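Local coordinates for protein CRISPR pre-crRNA endoribonuclease Cas5d (Mannheimia succiniciproducens, PDB 3KG4) that processes CRISPR precursor RNA as a metal-independent endoribonuclease in an adaptive immune system against mobile genetic elements, at residues A[34-39]-A[192-197]; A[62-67]-A[109-114]; A[143-148]-A[165-170]. One frame throughout, in Å; residues are numbered along the deposited sequence.

Interaction 1 of 3, residues A[34-39]-A[192-197]; sequences TPSAAR and LHDIDF
Pro-35 and Ser-36, in the first turn of helix 35-39, lie against His-193 and Asp-194 of strand 192-195, with the two short axes 6.9 Å apart at closest approach and their directions 55° apart. Thr-34 caps the helix: its OG1 accepts from Ala-37 N, while its CB and CG2 sit near Leu-192 O, a buried carbonyl oxygen with no polar partner in the model. The Pro-35 ring lies over the strand backbone, CB 3.3 Å from His-193 O, and also meets the His-193 ring obliquely, CB to ND1 at 3.7 Å. The imidazole's NE2 is hydrogen-bonded to Pro-218 O.

The polar centre is the carboxylate of Asp-194, gripped from several directions. Ser-36 OG, anti to its backbone N (chi1 -167°), reaches forward to donate to OD2 at 2.9 Å from well above the carboxylate plane. OD2 also accepts from Ile-195 N, through its anti lone pair. Arg-39, its chain bent at chi3, brings NE to the syn side of OD1 at 2.8 Å in a salt bridge; its NH2 adds only weak bonds to the two oxygens. Leu-192 CD2 packs on Ser-36 CB at 4.0 Å, a small apolar touch beside the polar cluster. With the acid set against the first helical turn, the helix dipole may further favour its negative charge. His-193 and Asp-194 both face His-204 of the adjacent strand, a classic beta bulge; at this irregular end the edge strand 186-195 receives the capped N-terminus of helix 35-45.

Interaction 2 of 3, residues A[62-67]-A[109-114]; sequences KPIRFE and TVLKDV
Glu-67, Arg-65 and Lys-112 give up the most surface here, their side chains crossing between two antiparallel chain segments. The carboxylate of Glu-67 is carried out on an extended chain, CG anti to the backbone N (chi1 -177°), and its OE1 accepts from Lys-112 NZ at 2.9 Å through the syn lone pair, in a salt bridge. Lys-112 runs straight as far as CE and bends only at chi4, which turns NZ onto that oxygen; its CD lies alongside, 3.5 Å from Glu-67 OE1. On the other flank Arg-65 passes near the same lysine stem, NH1 3.9 Å from Lys-112 CD, and sets NH2 edge-on to Asp-113 OD2 in a salt bridge whose hydrogen bond is weak, at 3.1 Å.

The backbones beneath form an antiparallel pair: Glu-67 and Val-110 exchange both N-H...O bonds, Phe-66 and Leu-111 make the adjoining non-hydrogen-bonded pair, and Lys-112 N donates to Arg-65 O at 2.8 Å. This pair prolongs the hairpin of strands 51-60 and 114-124 of the ferredoxin-like domain, and at Asp-113, with positive phi, the chain turns a corner from strand 107-112 into strand 114-124. There the segments separate and water fills in: one water joins Arg-65 N, Pro-63 O and Lys-112 O, another links Lys-62 NZ to Val-114 O. On the side away from the salt bridges, Leu-111 CD2 sits over one face of the Phe-66 ring, 4.0 Å from its centroid, in a CH-pi contact, and also meets Ile-64 CG2. Tyr-15, on a neighbouring strand, touches Glu-67, Val-110 and Lys-112.

Interaction 3 of 3, residues A[143-148]-A[165-170]; sequences RRALKG and FALIDD
Ala-145 and Leu-146, at the end of the second helix of the ferredoxin-like fold, pack on Phe-165 and Leu-167 of its fourth strand, just before the chain leaves the helix through a Schellman motif at Gly-148. Gly-148 N donates to Ala-145 O at 3.0 Å, and the positive phi of the glycine (67°) then turns the chain off the helix. The same oxygen meets the edge of the Phe-165 ring near its plane, 3.9 Å from CE1, and CZ of that ring comes obliquely to Gly-148 C. Leu-167, CG anti to the backbone N (chi1 -171°), points at the helix: its CB meets Ala-145 CB at 4.0 Å, and its CD2 meets Leu-146 CG at 3.9 Å, the two leucine side chains crossing obliquely. No hydrogen bond spans the contact; it rests on apolar packing and on the ring edge at the helix end. One turn earlier in the helix, Phe-141 and Lys-142 also touch Leu-167. Phe-165 reaches Ile-45 at the end of helix 35-45, tying both helices to this strand, while Ala-166 points away from the helix, meeting Trp-12 on the adjacent strand 7-13.

In the fold
Interactions 1 and 3 fasten helices to the two outermost strands of one seven-stranded antiparallel sheet, on opposite sides of the chain's centre: helix 35-45 to strand 186-195, and helix 135-146 to strand 164-167. Interaction 1 is the deepest, its centre about 9 Å from the chain's centre against 15 Å for the other two, with four of seven touching residues buried; it centres on a carboxylate held by hydroxyl, amide and guanidinium groups, whereas interaction 3 is apolar. Interaction 2 joins strand to strand in the smaller mixed sheet, burying the most surface, with salt bridges between partly exposed or exposed side chains, and bridging waters. No two contacts touch; their centres lie 20 to 24 Å apart.

Interaction 1 of 3, residues A[34-39]-A[192-197]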
loop_
_atom_site.group_PDB
_atom_site.type_symbol
_atom_site.label_atom_id
_atom_site.label_comp_id
_atom_site.label_asym_id
_atom_site.label_seq_id
_atom_site.Cartn_x
_atom_site.Cartn_y
_atom_site.Cartn_z
ATOM N N THR A 34 -1.842 -4.668 -2.517
ATOM C CA THR A 34 -0.620 -5.038 -3.161
ATOM C C THR A 34 0.433 -3.974 -2.888
ATOM O O THR A 34 0.081 -2.828 -2.606
ATOM C CB THR A 34 -0.815 -5.128 -4.695
ATOM O OG1 THR A 34 -1.369 -3.879 -5.170
ATOM C CG2 THR A 34 -1.794 -6.300 -5.054
ATOM N N PRO A 35 1.729 -4.339 -2.995
ATOM C CA PRO A 35 2.812 -3.371 -2.946
ATOM C C PRO A 35 2.592 -2.285 -4.012
ATOM O O PRO A 35 2.808 -1.116 -3.753
ATOM C CB PRO A 35 4.031 -4.213 -3.298
ATOM C CG PRO A 35 3.640 -5.635 -2.742
ATOM C CD PRO A 35 2.211 -5.736 -3.029
ATOM N N SER A 36 2.155 -2.715 -5.206
ATOM C CA SER A 36 1.865 -1.828 -6.337
ATOM C C SER A 36 0.877 -0.718 -5.957
ATOM O O SER A 36 1.147 0.481 -6.158
ATOM C CB SER A 36 1.320 -2.673 -7.507
ATOM O OG SER A 36 1.307 -1.911 -8.686
ATOM N N ALA A 37 -0.243 -1.089 -5.357
ATOM C CA ALA A 37 -1.241 -0.106 -4.924
ATOM C C ALA A 37 -0.750 0.790 -3.791
ATOM O O ALA A 37 -1.100 2.003 -3.720
ATOM C CB ALA A 37 -2.590 -0.789 -4.523
ATOM N N ALA A 38 0.026 0.199 -2.892
ATOM C CA ALA A 38 0.576 0.937 -1.756
ATOM C C ALA A 38 1.531 2.027 -2.255
ATOM O O ALA A 38 1.461 3.171 -1.799
ATOM C CB ALA A 38 1.274 -0.030 -0.736
ATOM N N ARG A 39 2.374 1.671 -3.208
ATOM C CA ARG A 39 3.317 2.575 -3.779
ATOM C C ARG A 39 2.602 3.709 -4.531
ATOM O O ARG A 39 3.066 4.850 -4.504
ATOM C CB ARG A 39 4.262 1.813 -4.698
ATOM C CG ARG A 39 5.348 2.674 -5.322
ATOM C CD ARG A 39 6.464 1.851 -5.964
ATOM N NE ARG A 39 5.991 1.325 -7.237
ATOM C CZ ARG A 39 6.185 1.887 -8.423
ATOM N NH1 ARG A 39 6.884 3.014 -8.556
ATOM N NH2 ARG A 39 5.692 1.289 -9.500
ATOM N N LEU A 192 0.498 -9.977 -7.118
ATOM C CA LEU A 192 1.274 -8.976 -7.821
ATOM C C LEU A 192 2.133 -8.223 -6.843
ATOM O O LEU A 192 1.613 -7.791 -5.819
ATOM C CB LEU A 192 0.314 -7.986 -8.479
ATOM C CG LEU A 192 1.028 -6.920 -9.314
ATOM C CD1 LEU A 192 1.548 -7.625 -10.578
ATOM C CD2 LEU A 192 0.015 -5.794 -9.623
ATOM N N HIS A 193 3.439 -8.128 -7.125
ATOM C CA HIS A 193 4.334 -7.253 -6.404
ATOM C C HIS A 193 4.239 -5.864 -7.117
ATOM O O HIS A 193 3.813 -4.867 -6.536
ATOM C CB HIS A 193 5.745 -7.800 -6.452
ATOM C CG HIS A 193 6.721 -7.108 -5.547
ATOM N ND1 HIS A 193 6.692 -5.750 -5.307
ATOM C CD2 HIS A 193 7.774 -7.585 -4.841
ATOM C CE1 HIS A 193 7.656 -5.424 -4.463
ATOM N NE2 HIS A 193 8.340 -6.519 -4.174
ATOM N N ASP A 194 4.635 -5.810 -8.375
ATOM C CA ASP A 194 4.491 -4.560 -9.154
ATOM C C ASP A 194 4.685 -4.869 -10.632
ATOM O O ASP A 194 4.999 -5.986 -10.979
ATOM C CB ASP A 194 5.527 -3.508 -8.677
ATOM C CG ASP A 194 4.943 -2.086 -8.543
ATOM O OD1 ASP A 194 5.346 -1.382 -7.565
ATOM O OD2 ASP A 194 4.086 -1.689 -9.396
ATOM N N ILE A 195 4.500 -3.855 -11.493
ATOM C CA ILE A 195 4.651 -3.970 -12.955
ATOM C C ILE A 195 5.718 -2.969 -13.443
ATOM O O ILE A 195 5.851 -1.883 -12.868
ATOM C CB ILE A 195 3.321 -3.650 -13.692
ATOM C CG1 ILE A 195 2.249 -4.681 -13.341
ATOM C CG2 ILE A 195 3.488 -3.670 -15.216
ATOM C CD1 ILE A 195 0.932 -4.057 -12.863
ATOM N N ASP A 196 6.480 -3.340 -14.471
ATOM C CA ASP A 196 7.357 -2.383 -15.189
ATOM C C ASP A 196 6.686 -2.028 -16.516
ATOM O O ASP A 196 6.508 -2.898 -17.381
ATOM C CB ASP A 196 8.745 -2.987 -15.461
ATOM N N PHE A 197 6.306 -0.762 -16.682
ATOM C CA PHE A 197 5.580 -0.342 -17.873
ATOM C C PHE A 197 6.478 0.262 -18.962
ATOM O O PHE A 197 6.039 0.374 -20.120
ATOM C CB PHE A 197 4.489 0.647 -17.495
ATOM C CG PHE A 197 3.351 0.031 -16.742
ATOM C CD1 PHE A 197 2.404 -0.749 -17.403
ATOM C CD2 PHE A 197 3.223 0.237 -15.370
ATOM C CE1 PHE A 197 1.323 -1.301 -16.698
ATOM C CE2 PHE A 197 2.162 -0.311 -14.662
ATOM C CZ PHE A 197 1.214 -1.074 -15.322
#

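Interaction 2 of 3, residues A[62-67]-A[109-114]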
loop_
_atom_site.group_PDB
_atom_site.type_symbol
_atom_site.label_atom_id
_atom_site.label_comp_id
_atom_site.label_asym_id
_atom_site.label_seq_id
_atom_site.Cartn_x
_atom_site.Cartn_y
_atom_site.Cartn_z
ATOM N N LYS A 62 -7.680 -5.143 9.697
ATOM C CA LYS A 62 -9.063 -5.491 9.813
ATOM C C LYS A 62 -9.366 -6.820 9.111
ATOM O O LYS A 62 -8.688 -7.182 8.168
ATOM C CB LYS A 62 -9.923 -4.366 9.254
ATOM C CG LYS A 62 -10.020 -3.159 10.185
ATOM C CD LYS A 62 -10.979 -2.140 9.632
ATOM C CE LYS A 62 -11.736 -1.397 10.717
ATOM N NZ LYS A 62 -12.481 -0.219 10.153
ATOM N N PRO A 63 -10.355 -7.565 9.619
ATOM C CA PRO A 63 -10.683 -8.856 9.037
ATOM C C PRO A 63 -10.991 -8.737 7.545
ATOM O O PRO A 63 -11.563 -7.758 7.110
ATOM C CB PRO A 63 -11.932 -9.304 9.821
ATOM C CG PRO A 63 -11.984 -8.411 11.010
ATOM C CD PRO A 63 -11.357 -7.141 10.608
ATOM N N ILE A 64 -10.488 -9.711 6.793
ATOM C CA ILE A 64 -10.647 -9.811 5.353
ATOM C C ILE A 64 -12.097 -10.187 5.028
ATOM O O ILE A 64 -12.546 -11.295 5.361
ATOM C CB ILE A 64 -9.610 -10.824 4.780
ATOM C CG1 ILE A 64 -8.191 -10.366 5.154
ATOM C CG2 ILE A 64 -9.734 -10.939 3.233
ATOM C CD1 ILE A 64 -7.066 -11.322 4.815
ATOM N N ARG A 65 -12.836 -9.258 4.411
ATOM C CA ARG A 65 -14.251 -9.468 4.070
ATOM C C ARG A 65 -14.610 -8.880 2.711
ATOM O O ARG A 65 -14.109 -7.824 2.362
ATOM C CB ARG A 65 -15.156 -8.868 5.131
ATOM C CG ARG A 65 -15.235 -9.809 6.332
ATOM C CD ARG A 65 -16.066 -9.262 7.467
ATOM N NE ARG A 65 -15.902 -7.817 7.633
ATOM C CZ ARG A 65 -16.812 -6.909 7.296
ATOM N NH1 ARG A 65 -17.980 -7.269 6.753
ATOM N NH2 ARG A 65 -16.546 -5.625 7.484
ATOM N N PHE A 66 -15.508 -9.552 1.995
ATOM C CA PHE A 66 -15.823 -9.228 0.608
ATOM C C PHE A 66 -17.301 -8.942 0.437
ATOM O O PHE A 66 -18.144 -9.438 1.205
ATOM C CB PHE A 66 -15.465 -10.397 -0.296
ATOM C CG PHE A 66 -14.008 -10.675 -0.375
ATOM C CD1 PHE A 66 -13.201 -9.947 -1.214
ATOM C CD2 PHE A 66 -13.432 -11.719 0.346
ATOM C CE1 PHE A 66 -11.853 -10.222 -1.314
ATOM C CE2 PHE A 66 -12.076 -11.950 0.260
ATOM C CZ PHE A 66 -11.300 -11.217 -0.585
ATOM N N GLU A 67 -17.623 -8.136 -0.562
ATOM C CA GLU A 67 -19.020 -7.876 -0.944
ATOM C C GLU A 67 -19.052 -7.729 -2.462
ATOM O O GLU A 67 -18.160 -7.091 -3.043
ATOM C CB GLU A 67 -19.514 -6.594 -0.243
ATOM C CG GLU A 67 -20.965 -6.193 -0.463
ATOM C CD GLU A 67 -21.286 -4.819 0.176
ATOM O OE1 GLU A 67 -21.027 -4.620 1.380
ATOM O OE2 GLU A 67 -21.772 -3.912 -0.529
ATOM N N THR A 109 -16.357 -7.966 -7.013
ATOM C CA THR A 109 -16.254 -8.436 -5.638
ATOM C C THR A 109 -15.092 -7.691 -4.973
ATOM O O THR A 109 -13.955 -7.858 -5.341
ATOM C CB THR A 109 -16.121 -9.953 -5.568
ATOM O OG1 THR A 109 -17.293 -10.519 -6.186
ATOM C CG2 THR A 109 -16.057 -10.405 -4.106
ATOM N N VAL A 110 -15.424 -6.877 -3.982
ATOM C CA VAL A 110 -14.492 -5.935 -3.397
ATOM C C VAL A 110 -14.349 -6.185 -1.900
ATOM O O VAL A 110 -15.208 -6.840 -1.266
ATOM C CB VAL A 110 -14.972 -4.498 -3.647
ATOM C CG1 VAL A 110 -15.229 -4.281 -5.176
ATOM C CG2 VAL A 110 -16.204 -4.176 -2.815
ATOM N N LEU A 111 -13.235 -5.722 -1.358
ATOM C CA LEU A 111 -13.038 -5.752 0.079
ATOM C C LEU A 111 -13.915 -4.730 0.711
ATOM O O LEU A 111 -14.165 -3.651 0.139
ATOM C CB LEU A 111 -11.574 -5.478 0.424
ATOM C CG LEU A 111 -10.596 -6.592 0.047
ATOM C CD1 LEU A 111 -9.161 -6.036 0.038
ATOM C CD2 LEU A 111 -10.703 -7.839 0.992
ATOM N N LYS A 112 -14.364 -5.039 1.912
ATOM C CA LYS A 112 -15.126 -4.110 2.707
ATOM C C LYS A 112 -14.393 -3.793 4.014
ATOM O O LYS A 112 -13.878 -4.696 4.669
ATOM C CB LYS A 112 -16.502 -4.719 2.991
ATOM C CG LYS A 112 -17.413 -3.874 3.791
ATOM C CD LYS A 112 -18.753 -4.586 4.006
ATOM C CE LYS A 112 -19.783 -3.614 4.554
ATOM N NZ LYS A 112 -20.285 -2.750 3.444
ATOM N N ASP A 113 -14.388 -2.510 4.380
ATOM C CA ASP A 113 -13.917 -2.019 5.688
ATOM C C ASP A 113 -12.465 -2.403 5.967
ATOM O O ASP A 113 -12.167 -3.237 6.824
ATOM C CB ASP A 113 -14.817 -2.490 6.824
ATOM C CG ASP A 113 -16.219 -1.894 6.753
ATOM O OD1 ASP A 113 -16.384 -0.687 6.401
ATOM O OD2 ASP A 113 -17.159 -2.648 7.091
ATOM N N VAL A 114 -11.568 -1.798 5.215
ATOM C CA VAL A 114 -10.179 -2.155 5.273
ATOM C C VAL A 114 -9.409 -1.065 6.013
ATOM O O VAL A 114 -9.816 0.105 6.006
ATOM C CB VAL A 114 -9.537 -2.272 3.855
ATOM C CG1 VAL A 114 -10.204 -3.342 3.034
ATOM C CG2 VAL A 114 -9.585 -0.941 3.102
HETATM O O HOH W 1 -11.962 0.730 7.599
HETATM O O HOH W 2 -13.135 -5.647 7.890
HETATM O O HOH W 3 -11.891 -6.504 4.626
#

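Interaction 3 of 3, residues A[143-148]-A[165-170]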
loop_
_atom_site.group_PDB
_atom_site.type_symbol
_atom_site.label_atom_id
_atom_site.label_comp_id
_atom_site.label_asym_id
_atom_site.label_seq_id
_atom_site.Cartn_x
_atom_site.Cartn_y
_atom_site.Cartn_z
ATOM N N ARG A 143 5.359 15.957 5.641
ATOM C CA ARG A 143 4.729 17.260 5.846
ATOM C C ARG A 143 3.373 17.253 5.143
ATOM O O ARG A 143 2.348 17.496 5.771
ATOM C CB ARG A 143 5.616 18.364 5.300
ATOM C CG ARG A 143 5.343 19.727 5.884
ATOM C CD ARG A 143 6.569 20.636 5.711
ATOM N NE ARG A 143 7.122 20.580 4.351
ATOM C CZ ARG A 143 8.369 20.218 4.018
ATOM N NH1 ARG A 143 8.717 20.221 2.736
ATOM N NH2 ARG A 143 9.276 19.855 4.928
ATOM N N ARG A 144 3.385 16.926 3.849
ATOM C CA ARG A 144 2.143 16.722 3.075
ATOM C C ARG A 144 1.163 15.765 3.721
ATOM O O ARG A 144 -0.041 16.036 3.744
ATOM C CB ARG A 144 2.441 16.173 1.698
ATOM C CG ARG A 144 3.246 17.065 0.786
ATOM C CD ARG A 144 2.548 17.130 -0.558
ATOM N NE ARG A 144 3.445 17.231 -1.697
ATOM C CZ ARG A 144 3.022 17.454 -2.942
ATOM N NH1 ARG A 144 3.894 17.541 -3.947
ATOM N NH2 ARG A 144 1.719 17.598 -3.193
ATOM N N ALA A 145 1.659 14.632 4.222
ATOM C CA ALA A 145 0.778 13.646 4.829
ATOM C C ALA A 145 0.140 14.162 6.116
ATOM O O ALA A 145 -1.028 13.885 6.370
ATOM C CB ALA A 145 1.516 12.304 5.070
ATOM N N LEU A 146 0.893 14.908 6.932
ATOM C CA LEU A 146 0.389 15.401 8.232
ATOM C C LEU A 146 -0.813 16.336 8.131
ATOM O O LEU A 146 -1.644 16.400 9.048
ATOM C CB LEU A 146 1.481 16.147 8.989
ATOM C CG LEU A 146 2.461 15.296 9.777
ATOM C CD1 LEU A 146 3.622 16.196 10.276
ATOM C CD2 LEU A 146 1.720 14.581 10.920
ATOM N N LYS A 147 -0.860 17.073 7.027
ATOM C CA LYS A 147 -1.901 18.047 6.739
ATOM C C LYS A 147 -3.182 17.382 6.240
ATOM O O LYS A 147 -4.212 18.055 6.041
ATOM C CB LYS A 147 -1.393 18.994 5.638
ATOM N N GLY A 148 -3.117 16.067 6.018
ATOM C CA GLY A 148 -4.140 15.378 5.248
ATOM C C GLY A 148 -4.105 15.831 3.798
ATOM O O GLY A 148 -5.114 15.745 3.098
ATOM N N PHE A 165 -6.121 8.630 4.879
ATOM C CA PHE A 165 -4.786 8.386 5.378
ATOM C C PHE A 165 -4.361 9.320 6.494
ATOM O O PHE A 165 -4.881 10.445 6.616
ATOM C CB PHE A 165 -3.771 8.438 4.239
ATOM C CG PHE A 165 -3.653 9.788 3.553
ATOM C CD1 PHE A 165 -2.931 10.832 4.132
ATOM C CD2 PHE A 165 -4.251 10.009 2.313
ATOM C CE1 PHE A 165 -2.816 12.069 3.480
ATOM C CE2 PHE A 165 -4.155 11.244 1.666
ATOM C CZ PHE A 165 -3.423 12.271 2.247
ATOM N N ALA A 166 -3.384 8.851 7.275
ATOM C CA ALA A 166 -2.820 9.617 8.392
ATOM C C ALA A 166 -1.377 9.133 8.575
ATOM O O ALA A 166 -1.107 7.905 8.549
ATOM C CB ALA A 166 -3.651 9.402 9.644
ATOM N N LEU A 167 -0.438 10.069 8.655
ATOM C CA LEU A 167 0.939 9.697 8.911
ATOM C C LEU A 167 1.010 9.036 10.282
ATOM O O LEU A 167 0.267 9.390 11.202
ATOM C CB LEU A 167 1.875 10.898 8.834
ATOM C CG LEU A 167 3.373 10.590 8.882
ATOM C CD1 LEU A 167 3.903 10.053 7.539
ATOM C CD2 LEU A 167 4.169 11.832 9.287
ATOM N N ILE A 168 1.862 8.032 10.404
ATOM C CA ILE A 168 2.193 7.495 11.713
ATOM C C ILE A 168 3.621 7.998 11.897
ATOM O O ILE A 168 4.552 7.415 11.374
ATOM C CB ILE A 168 2.125 5.959 11.759
ATOM C CG1 ILE A 168 0.701 5.459 11.500
ATOM C CG2 ILE A 168 2.703 5.401 13.104
ATOM C CD1 ILE A 168 -0.041 5.027 12.735
ATOM N N ASP A 169 3.767 9.134 12.576
ATOM C CA ASP A 169 5.096 9.754 12.767
ATOM C C ASP A 169 5.809 8.952 13.841
ATOM O O ASP A 169 5.230 8.028 14.418
ATOM C CB ASP A 169 4.945 11.224 13.189
ATOM C CG ASP A 169 6.061 12.102 12.720
ATOM O OD1 ASP A 169 7.167 11.628 12.364
ATOM O OD2 ASP A 169 5.806 13.321 12.720
ATOM N N ASP A 170 7.058 9.308 14.121
ATOM C CA ASP A 170 7.913 8.410 14.884
ATOM C C ASP A 170 7.444 8.137 16.302
ATOM O O ASP A 170 7.628 7.047 16.822
ATOM C CB ASP A 170 9.353 8.871 14.911
ATOM C CG ASP A 170 10.304 7.693 15.061
ATOM O OD1 ASP A 170 9.847 6.629 15.536
ATOM O OD2 ASP A 170 11.493 7.795 14.666
#